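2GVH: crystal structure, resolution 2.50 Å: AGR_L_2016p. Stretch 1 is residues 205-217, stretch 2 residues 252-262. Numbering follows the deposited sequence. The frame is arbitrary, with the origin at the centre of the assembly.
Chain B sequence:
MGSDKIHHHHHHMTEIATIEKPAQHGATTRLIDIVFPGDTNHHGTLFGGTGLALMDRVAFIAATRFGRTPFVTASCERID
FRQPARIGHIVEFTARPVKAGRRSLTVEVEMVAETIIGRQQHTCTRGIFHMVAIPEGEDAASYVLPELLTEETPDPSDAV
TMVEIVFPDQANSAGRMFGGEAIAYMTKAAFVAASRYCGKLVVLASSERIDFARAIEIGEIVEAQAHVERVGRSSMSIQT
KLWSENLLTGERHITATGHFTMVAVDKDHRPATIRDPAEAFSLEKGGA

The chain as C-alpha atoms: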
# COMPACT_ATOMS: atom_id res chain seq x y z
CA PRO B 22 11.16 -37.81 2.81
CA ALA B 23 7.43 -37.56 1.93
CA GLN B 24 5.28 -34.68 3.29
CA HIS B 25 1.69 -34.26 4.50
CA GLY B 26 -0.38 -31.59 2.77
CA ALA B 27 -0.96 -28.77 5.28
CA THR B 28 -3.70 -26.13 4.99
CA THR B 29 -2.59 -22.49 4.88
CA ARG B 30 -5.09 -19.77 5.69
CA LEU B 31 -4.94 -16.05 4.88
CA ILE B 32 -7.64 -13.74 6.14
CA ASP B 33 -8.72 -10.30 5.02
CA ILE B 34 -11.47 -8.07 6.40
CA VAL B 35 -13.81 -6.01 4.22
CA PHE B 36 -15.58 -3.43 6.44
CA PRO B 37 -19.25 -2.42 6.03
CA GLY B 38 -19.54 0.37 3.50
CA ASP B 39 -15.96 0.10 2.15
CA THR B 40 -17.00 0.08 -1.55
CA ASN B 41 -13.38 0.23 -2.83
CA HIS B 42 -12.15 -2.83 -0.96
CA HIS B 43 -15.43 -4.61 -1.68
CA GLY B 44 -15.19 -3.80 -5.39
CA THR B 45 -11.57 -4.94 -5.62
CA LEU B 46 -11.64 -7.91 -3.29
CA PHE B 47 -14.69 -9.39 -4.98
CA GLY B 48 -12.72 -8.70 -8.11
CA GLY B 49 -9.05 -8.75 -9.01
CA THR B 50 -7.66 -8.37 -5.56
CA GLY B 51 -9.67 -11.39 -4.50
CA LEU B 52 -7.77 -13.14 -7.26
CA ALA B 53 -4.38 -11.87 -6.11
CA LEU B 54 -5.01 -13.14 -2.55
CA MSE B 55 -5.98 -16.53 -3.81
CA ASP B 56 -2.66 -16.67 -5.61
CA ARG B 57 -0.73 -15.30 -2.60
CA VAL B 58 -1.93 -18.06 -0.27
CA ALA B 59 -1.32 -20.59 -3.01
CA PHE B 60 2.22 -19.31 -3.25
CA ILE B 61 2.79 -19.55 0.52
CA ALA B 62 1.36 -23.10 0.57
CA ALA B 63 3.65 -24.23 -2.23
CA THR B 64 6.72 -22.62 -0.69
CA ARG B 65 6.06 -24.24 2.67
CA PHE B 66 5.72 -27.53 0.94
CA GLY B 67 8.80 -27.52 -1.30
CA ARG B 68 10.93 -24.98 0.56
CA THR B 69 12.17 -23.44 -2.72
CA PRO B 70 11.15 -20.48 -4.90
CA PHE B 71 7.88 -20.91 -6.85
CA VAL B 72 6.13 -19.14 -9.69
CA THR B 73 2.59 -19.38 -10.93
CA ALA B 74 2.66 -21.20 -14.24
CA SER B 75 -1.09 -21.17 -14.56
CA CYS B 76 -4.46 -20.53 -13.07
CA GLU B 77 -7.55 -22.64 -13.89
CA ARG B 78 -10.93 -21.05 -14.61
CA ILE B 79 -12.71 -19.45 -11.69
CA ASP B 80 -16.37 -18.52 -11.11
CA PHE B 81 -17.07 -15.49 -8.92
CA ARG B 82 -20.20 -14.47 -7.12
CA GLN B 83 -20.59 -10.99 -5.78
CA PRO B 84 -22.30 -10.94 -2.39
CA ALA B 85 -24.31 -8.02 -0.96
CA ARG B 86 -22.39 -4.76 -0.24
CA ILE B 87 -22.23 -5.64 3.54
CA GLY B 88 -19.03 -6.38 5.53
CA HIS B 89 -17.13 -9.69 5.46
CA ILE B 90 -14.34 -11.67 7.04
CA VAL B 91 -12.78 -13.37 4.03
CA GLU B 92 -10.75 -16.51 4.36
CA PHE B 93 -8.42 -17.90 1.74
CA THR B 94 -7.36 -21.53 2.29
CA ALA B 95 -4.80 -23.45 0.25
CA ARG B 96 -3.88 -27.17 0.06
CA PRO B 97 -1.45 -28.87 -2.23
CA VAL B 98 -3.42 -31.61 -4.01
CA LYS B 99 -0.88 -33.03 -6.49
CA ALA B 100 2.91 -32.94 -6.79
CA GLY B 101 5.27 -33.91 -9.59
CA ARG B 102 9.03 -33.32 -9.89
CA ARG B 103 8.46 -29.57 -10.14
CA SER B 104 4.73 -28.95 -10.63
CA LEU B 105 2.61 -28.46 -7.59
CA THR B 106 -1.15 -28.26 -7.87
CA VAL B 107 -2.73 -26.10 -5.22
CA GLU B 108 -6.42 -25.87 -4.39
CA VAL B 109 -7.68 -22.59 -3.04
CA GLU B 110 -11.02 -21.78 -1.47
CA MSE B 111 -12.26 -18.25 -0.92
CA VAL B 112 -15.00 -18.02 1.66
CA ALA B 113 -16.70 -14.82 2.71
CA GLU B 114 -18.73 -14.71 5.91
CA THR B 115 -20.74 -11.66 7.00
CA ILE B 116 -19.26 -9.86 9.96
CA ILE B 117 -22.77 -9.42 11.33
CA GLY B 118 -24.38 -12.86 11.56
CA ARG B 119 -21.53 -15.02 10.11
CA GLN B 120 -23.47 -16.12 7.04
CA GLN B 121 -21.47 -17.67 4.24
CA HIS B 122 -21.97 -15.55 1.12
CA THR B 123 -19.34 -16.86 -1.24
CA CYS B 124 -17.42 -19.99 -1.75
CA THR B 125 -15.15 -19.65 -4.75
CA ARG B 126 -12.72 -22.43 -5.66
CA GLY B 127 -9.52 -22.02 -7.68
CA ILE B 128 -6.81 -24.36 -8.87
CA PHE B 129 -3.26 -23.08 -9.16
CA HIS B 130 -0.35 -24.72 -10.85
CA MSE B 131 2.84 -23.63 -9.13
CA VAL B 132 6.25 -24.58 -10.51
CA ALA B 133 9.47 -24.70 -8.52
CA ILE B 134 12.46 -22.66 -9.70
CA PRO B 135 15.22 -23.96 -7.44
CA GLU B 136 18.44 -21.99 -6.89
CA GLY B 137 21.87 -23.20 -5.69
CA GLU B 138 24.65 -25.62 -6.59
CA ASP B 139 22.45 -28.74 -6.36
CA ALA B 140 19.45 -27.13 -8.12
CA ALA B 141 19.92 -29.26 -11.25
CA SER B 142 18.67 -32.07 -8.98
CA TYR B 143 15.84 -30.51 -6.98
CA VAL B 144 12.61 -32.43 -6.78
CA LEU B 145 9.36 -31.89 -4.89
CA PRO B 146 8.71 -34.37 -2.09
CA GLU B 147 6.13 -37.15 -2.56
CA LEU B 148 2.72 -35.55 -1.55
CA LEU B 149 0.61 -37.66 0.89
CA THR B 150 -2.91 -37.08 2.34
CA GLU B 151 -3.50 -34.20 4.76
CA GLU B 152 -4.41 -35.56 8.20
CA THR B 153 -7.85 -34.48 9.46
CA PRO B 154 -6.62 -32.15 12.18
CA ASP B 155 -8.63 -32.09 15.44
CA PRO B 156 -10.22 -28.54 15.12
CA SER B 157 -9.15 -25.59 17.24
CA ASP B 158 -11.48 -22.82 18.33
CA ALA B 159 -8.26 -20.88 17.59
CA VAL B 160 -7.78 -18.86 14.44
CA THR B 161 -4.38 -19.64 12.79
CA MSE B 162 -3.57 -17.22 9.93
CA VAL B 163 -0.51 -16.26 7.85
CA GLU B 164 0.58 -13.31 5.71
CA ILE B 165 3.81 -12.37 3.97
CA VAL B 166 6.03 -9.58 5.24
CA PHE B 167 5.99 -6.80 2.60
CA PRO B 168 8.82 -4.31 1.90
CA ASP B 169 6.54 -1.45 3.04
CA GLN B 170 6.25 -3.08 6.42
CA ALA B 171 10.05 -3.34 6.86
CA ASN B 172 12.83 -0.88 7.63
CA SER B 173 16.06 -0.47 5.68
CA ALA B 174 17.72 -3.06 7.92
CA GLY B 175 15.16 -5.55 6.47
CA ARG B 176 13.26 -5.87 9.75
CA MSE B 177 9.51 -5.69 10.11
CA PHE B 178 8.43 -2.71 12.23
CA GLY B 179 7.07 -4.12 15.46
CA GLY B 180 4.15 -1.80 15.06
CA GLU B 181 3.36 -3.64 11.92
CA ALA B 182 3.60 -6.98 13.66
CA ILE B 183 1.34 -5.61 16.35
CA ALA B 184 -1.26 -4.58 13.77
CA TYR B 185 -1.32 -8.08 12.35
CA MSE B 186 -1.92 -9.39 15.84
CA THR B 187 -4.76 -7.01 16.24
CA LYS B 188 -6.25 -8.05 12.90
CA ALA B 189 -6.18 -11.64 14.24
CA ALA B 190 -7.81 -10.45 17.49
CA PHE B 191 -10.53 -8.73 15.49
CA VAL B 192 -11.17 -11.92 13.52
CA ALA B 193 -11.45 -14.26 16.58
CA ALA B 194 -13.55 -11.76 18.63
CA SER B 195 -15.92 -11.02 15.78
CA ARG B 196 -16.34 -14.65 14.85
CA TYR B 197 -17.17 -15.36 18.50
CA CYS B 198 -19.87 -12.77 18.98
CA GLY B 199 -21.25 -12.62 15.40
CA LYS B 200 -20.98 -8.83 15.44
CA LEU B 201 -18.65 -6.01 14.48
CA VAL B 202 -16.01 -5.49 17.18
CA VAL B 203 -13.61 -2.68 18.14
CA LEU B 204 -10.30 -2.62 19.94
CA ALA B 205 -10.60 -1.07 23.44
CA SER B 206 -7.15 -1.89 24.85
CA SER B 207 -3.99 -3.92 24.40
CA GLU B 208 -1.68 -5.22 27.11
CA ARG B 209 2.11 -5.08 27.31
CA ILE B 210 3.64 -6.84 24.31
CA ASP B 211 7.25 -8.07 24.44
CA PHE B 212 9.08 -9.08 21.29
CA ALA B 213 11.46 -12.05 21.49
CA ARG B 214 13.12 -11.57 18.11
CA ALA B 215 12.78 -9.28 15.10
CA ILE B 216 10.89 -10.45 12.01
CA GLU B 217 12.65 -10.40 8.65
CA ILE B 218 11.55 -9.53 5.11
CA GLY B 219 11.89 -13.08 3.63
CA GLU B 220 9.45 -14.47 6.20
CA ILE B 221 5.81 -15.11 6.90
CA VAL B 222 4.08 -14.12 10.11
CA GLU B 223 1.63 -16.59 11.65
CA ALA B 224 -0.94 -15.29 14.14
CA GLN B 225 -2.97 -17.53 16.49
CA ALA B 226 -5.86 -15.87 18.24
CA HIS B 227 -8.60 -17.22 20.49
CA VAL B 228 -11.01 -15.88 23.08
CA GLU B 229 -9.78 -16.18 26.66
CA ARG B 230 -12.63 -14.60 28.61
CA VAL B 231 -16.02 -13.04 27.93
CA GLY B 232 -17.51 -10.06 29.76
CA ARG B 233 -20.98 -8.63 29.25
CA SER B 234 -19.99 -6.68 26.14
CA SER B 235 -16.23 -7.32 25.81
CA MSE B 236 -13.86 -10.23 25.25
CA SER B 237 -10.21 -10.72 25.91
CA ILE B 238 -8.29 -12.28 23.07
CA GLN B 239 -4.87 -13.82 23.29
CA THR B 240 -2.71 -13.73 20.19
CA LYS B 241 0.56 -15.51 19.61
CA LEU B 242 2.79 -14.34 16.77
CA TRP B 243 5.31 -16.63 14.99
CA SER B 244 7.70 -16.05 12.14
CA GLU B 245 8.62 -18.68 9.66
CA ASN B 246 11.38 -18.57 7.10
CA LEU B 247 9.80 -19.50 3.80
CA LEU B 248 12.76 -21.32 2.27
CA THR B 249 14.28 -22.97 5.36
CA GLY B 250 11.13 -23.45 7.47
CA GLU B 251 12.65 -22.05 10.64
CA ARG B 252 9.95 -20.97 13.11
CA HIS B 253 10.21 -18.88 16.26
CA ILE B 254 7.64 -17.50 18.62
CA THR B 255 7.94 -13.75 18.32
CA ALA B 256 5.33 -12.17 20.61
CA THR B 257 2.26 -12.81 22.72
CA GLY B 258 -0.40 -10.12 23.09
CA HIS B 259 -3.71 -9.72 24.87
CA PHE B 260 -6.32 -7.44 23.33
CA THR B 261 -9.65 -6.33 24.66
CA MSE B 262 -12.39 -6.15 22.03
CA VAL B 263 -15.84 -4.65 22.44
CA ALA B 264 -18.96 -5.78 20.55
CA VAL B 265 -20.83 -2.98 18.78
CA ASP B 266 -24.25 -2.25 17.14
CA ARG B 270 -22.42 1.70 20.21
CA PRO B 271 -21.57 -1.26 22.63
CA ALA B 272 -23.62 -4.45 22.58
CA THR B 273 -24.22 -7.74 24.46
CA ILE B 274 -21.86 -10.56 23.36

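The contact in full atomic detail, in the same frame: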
# COMPACT_ATOMS: atom_id res chain seq x y z
N ALA B 205 -10.49 -1.99 22.30
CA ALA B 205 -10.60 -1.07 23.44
C ALA B 205 -9.26 -0.91 24.19
O ALA B 205 -8.95 0.18 24.68
CB ALA B 205 -11.71 -1.53 24.40
N SER B 206 -8.48 -1.99 24.28
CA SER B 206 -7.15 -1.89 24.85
C SER B 206 -6.26 -3.03 24.47
O SER B 206 -6.74 -4.11 24.12
CB SER B 206 -7.23 -1.80 26.37
OG SER B 206 -7.88 -2.94 26.87
N SER B 207 -4.96 -2.82 24.59
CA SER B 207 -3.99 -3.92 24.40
C SER B 207 -3.00 -3.91 25.53
O SER B 207 -2.59 -2.86 25.98
CB SER B 207 -3.24 -3.72 23.08
OG SER B 207 -2.51 -2.50 23.14
N GLU B 208 -2.60 -5.09 25.99
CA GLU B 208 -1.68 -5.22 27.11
C GLU B 208 -0.24 -5.09 26.64
O GLU B 208 0.03 -4.97 25.44
CB GLU B 208 -1.89 -6.57 27.81
CG GLU B 208 -3.27 -6.69 28.49
CD GLU B 208 -3.60 -5.45 29.36
OE1 GLU B 208 -2.83 -5.16 30.31
OE2 GLU B 208 -4.59 -4.74 29.09
N ARG B 209 0.68 -5.07 27.59
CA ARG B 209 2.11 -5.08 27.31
C ARG B 209 2.42 -6.19 26.30
O ARG B 209 1.93 -7.30 26.45
CB ARG B 209 2.91 -5.29 28.60
CG ARG B 209 4.42 -5.09 28.43
CD ARG B 209 5.19 -5.58 29.64
NE ARG B 209 6.63 -5.41 29.46
CZ ARG B 209 7.29 -4.25 29.54
NH1 ARG B 209 6.65 -3.08 29.78
NH2 ARG B 209 8.62 -4.24 29.37
N ILE B 210 3.18 -5.85 25.27
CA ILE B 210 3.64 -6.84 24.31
C ILE B 210 5.15 -6.77 24.25
O ILE B 210 5.69 -5.68 23.99
CB ILE B 210 3.10 -6.55 22.90
CG1 ILE B 210 1.58 -6.72 22.89
CG2 ILE B 210 3.72 -7.52 21.88
CD1 ILE B 210 0.95 -6.25 21.67
N ASP B 211 5.79 -7.91 24.53
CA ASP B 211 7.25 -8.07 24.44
C ASP B 211 7.63 -8.86 23.22
O ASP B 211 7.00 -9.86 22.93
CB ASP B 211 7.80 -8.77 25.69
CG ASP B 211 7.68 -7.91 26.94
OD1 ASP B 211 8.23 -6.78 26.95
OD2 ASP B 211 7.04 -8.35 27.92
N PHE B 212 8.65 -8.41 22.50
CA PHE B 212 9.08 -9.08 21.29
C PHE B 212 10.32 -9.89 21.55
O PHE B 212 11.29 -9.34 22.04
CB PHE B 212 9.39 -8.07 20.19
CG PHE B 212 8.19 -7.48 19.59
CD1 PHE B 212 7.54 -8.13 18.56
CD2 PHE B 212 7.70 -6.25 20.03
CE1 PHE B 212 6.40 -7.56 17.97
CE2 PHE B 212 6.57 -5.69 19.45
CZ PHE B 212 5.92 -6.34 18.43
N ALA B 213 10.30 -11.17 21.20
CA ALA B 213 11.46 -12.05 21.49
C ALA B 213 12.54 -11.93 20.44
O ALA B 213 13.71 -11.92 20.76
CB ALA B 213 11.05 -13.51 21.67
N ARG B 214 12.16 -11.85 19.17
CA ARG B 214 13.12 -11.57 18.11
C ARG B 214 12.48 -10.67 17.06
O ARG B 214 11.28 -10.45 17.10
CB ARG B 214 13.71 -12.87 17.50
CG ARG B 214 12.79 -13.63 16.58
CD ARG B 214 13.44 -14.94 16.04
NE ARG B 214 14.33 -14.79 14.88
CZ ARG B 214 13.94 -14.38 13.66
NH1 ARG B 214 12.67 -14.03 13.42
NH2 ARG B 214 14.84 -14.29 12.68
N ALA B 215 13.28 -10.13 16.16
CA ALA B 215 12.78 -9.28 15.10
C ALA B 215 12.43 -10.17 13.92
O ALA B 215 13.07 -11.23 13.70
CB ALA B 215 13.81 -8.24 14.73
N ILE B 216 11.41 -9.74 13.19
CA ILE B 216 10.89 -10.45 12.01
C ILE B 216 11.51 -9.89 10.75
O ILE B 216 11.53 -8.68 10.57
CB ILE B 216 9.34 -10.29 11.92
CG1 ILE B 216 8.70 -10.98 13.11
CG2 ILE B 216 8.79 -10.90 10.62
CD1 ILE B 216 7.37 -10.45 13.44
N GLU B 217 11.99 -10.79 9.88
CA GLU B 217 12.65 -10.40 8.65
C GLU B 217 11.82 -10.48 7.37
O GLU B 217 10.83 -11.20 7.28
CB GLU B 217 13.96 -11.16 8.50
CG GLU B 217 15.08 -10.43 9.24
CD GLU B 217 16.14 -11.36 9.76
OE1 GLU B 217 16.59 -12.24 8.99
OE2 GLU B 217 16.54 -11.18 10.94
N ARG B 252 10.96 -21.70 12.36
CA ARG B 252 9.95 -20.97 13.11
C ARG B 252 10.48 -20.52 14.46
O ARG B 252 11.32 -21.18 15.06
CB ARG B 252 8.75 -21.85 13.41
CG ARG B 252 8.36 -22.81 12.34
CD ARG B 252 7.04 -23.46 12.72
NE ARG B 252 5.92 -22.71 12.17
CZ ARG B 252 4.92 -22.19 12.88
NH1 ARG B 252 4.85 -22.33 14.19
NH2 ARG B 252 3.97 -21.53 12.24
N HIS B 253 9.95 -19.39 14.92
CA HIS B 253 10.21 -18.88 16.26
C HIS B 253 9.00 -18.12 16.71
O HIS B 253 8.39 -17.35 15.93
CB HIS B 253 11.37 -17.90 16.29
CG HIS B 253 12.69 -18.50 15.93
ND1 HIS B 253 13.40 -18.12 14.82
CD2 HIS B 253 13.42 -19.46 16.54
CE1 HIS B 253 14.52 -18.81 14.76
NE2 HIS B 253 14.56 -19.64 15.79
N ILE B 254 8.65 -18.32 17.97
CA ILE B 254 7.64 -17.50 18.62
C ILE B 254 8.23 -16.10 18.72
O ILE B 254 9.38 -15.93 19.02
CB ILE B 254 7.21 -18.09 19.99
CG1 ILE B 254 6.21 -17.19 20.73
CG2 ILE B 254 8.44 -18.45 20.86
CD1 ILE B 254 4.73 -17.34 20.28
N THR B 255 7.43 -15.10 18.42
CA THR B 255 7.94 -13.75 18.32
C THR B 255 7.35 -12.86 19.40
O THR B 255 8.06 -12.06 19.99
CB THR B 255 7.59 -13.17 16.94
OG1 THR B 255 8.43 -13.78 15.94
CG2 THR B 255 7.78 -11.66 16.89
N ALA B 256 6.05 -13.01 19.66
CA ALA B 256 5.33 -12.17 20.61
C ALA B 256 4.03 -12.81 21.05
O ALA B 256 3.43 -13.57 20.29
CB ALA B 256 5.04 -10.78 20.00
N THR B 257 3.60 -12.49 22.26
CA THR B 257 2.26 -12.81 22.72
C THR B 257 1.58 -11.51 23.16
O THR B 257 2.19 -10.70 23.84
CB THR B 257 2.33 -13.78 23.89
OG1 THR B 257 3.05 -14.96 23.48
CG2 THR B 257 0.93 -14.15 24.38
N GLY B 258 0.33 -11.32 22.75
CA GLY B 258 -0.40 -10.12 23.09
C GLY B 258 -1.78 -10.46 23.61
O GLY B 258 -2.34 -11.51 23.29
N HIS B 259 -2.33 -9.58 24.42
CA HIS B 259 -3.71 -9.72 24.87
C HIS B 259 -4.41 -8.43 24.51
O HIS B 259 -3.96 -7.34 24.90
CB HIS B 259 -3.77 -9.97 26.37
CG HIS B 259 -3.05 -11.22 26.78
ND1 HIS B 259 -3.71 -12.41 27.03
CD2 HIS B 259 -1.73 -11.48 26.93
CE1 HIS B 259 -2.82 -13.34 27.34
NE2 HIS B 259 -1.62 -12.80 27.28
N PHE B 260 -5.51 -8.57 23.75
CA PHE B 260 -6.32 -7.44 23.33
C PHE B 260 -7.73 -7.51 23.89
O PHE B 260 -8.33 -8.59 24.03
CB PHE B 260 -6.36 -7.37 21.80
CG PHE B 260 -5.00 -7.41 21.16
CD1 PHE B 260 -4.40 -8.63 20.83
CD2 PHE B 260 -4.32 -6.22 20.87
CE1 PHE B 260 -3.14 -8.67 20.23
CE2 PHE B 260 -3.04 -6.23 20.27
CZ PHE B 260 -2.46 -7.49 19.96
N THR B 261 -8.27 -6.35 24.23
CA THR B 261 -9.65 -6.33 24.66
C THR B 261 -10.48 -5.77 23.52
O THR B 261 -10.17 -4.71 22.98
CB THR B 261 -9.82 -5.58 25.97
OG1 THR B 261 -9.10 -6.29 26.97
CG2 THR B 261 -11.29 -5.49 26.40
N MSE B 262 -11.51 -6.53 23.14
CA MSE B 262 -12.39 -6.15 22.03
C MSE B 262 -13.80 -5.89 22.53
O MSE B 262 -14.26 -6.55 23.42
CB MSE B 262 -12.42 -7.28 21.00
CG MSE B 262 -11.06 -7.60 20.35
SE MSE B 262 -10.39 -6.20 19.03
CE MSE B 262 -11.70 -6.01 17.89

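How do the two backbones lie against each other? The strand at 205-207 runs antiparallel to the long strand 252-262, their directions 176° apart. S206 faces T261 as a hydrogen-bonded pair: T261 N donates to S206 O at 2.7 Å, nearly straight, while the return bond from S206 N to T261 O is weak at 3.5 Å. T261 O is better served by A205 N, 2.8 Å away. S207 and F260 form the next, non-hydrogen-bonded pair, and E208 N then reaches H259 O at 2.8 Å. Beyond this the first stretch leaves regular pairing, yet it meets its partner again where A213 N donates to T255 O at 2.7 Å.

What fills the space over G258? With no side chain of its own, G258 leaves a shallow hollow, and I210 lies against it, its CG1 3.9 Å from G258 CA. The fit leaves little room: a CB modelled on G258 would come within 3.3 Å of I210 CD1 and 3.1 Å of F260 CE1. I210 spans the space over G258, between A256 and F260, for its CD1 sits 4.0 Å from F260 CZ and its CG2 4.0 Å from A256 CB. The F260 ring also receives S207, whose CB approaches F260 CD2 at 3.5 Å, a close contact on the side of the sheet that S207 and F260 share.

Where do the next apolar groups settle? A256 points its CB toward the first stretch, and this small bump meets both I210 and F212; F212 CD1 lies 3.9 Å from A256 CB. T255 CG2 touches the edge of the F212 ring, 3.9 Å from F212 CD1. The same methyl is met by the tip of I216, with I216 CD1 3.7 Å from T255 CG2. These are van der Waals contacts between methyl groups and ring carbons of the two stretches.

How do the more polar side chains fit? On the side of the sheet shared by S206 and T261, S206 OG packs 3.4 Å from T261 CB, a contact of shape rather than a hydrogen bond. The E208 stem rests near H259, with E208 CG 3.9 Å from H259 CB, while the E208 carboxylate is bonded elsewhere in the structure. At the far end R214 bends so that its end comes nearer the strand: R214 CD lies 3.4 Å from H253 ND1, which sits over one face of the guanidinium. No hydrogen bond joins this pair; the two side chains meet in close packing.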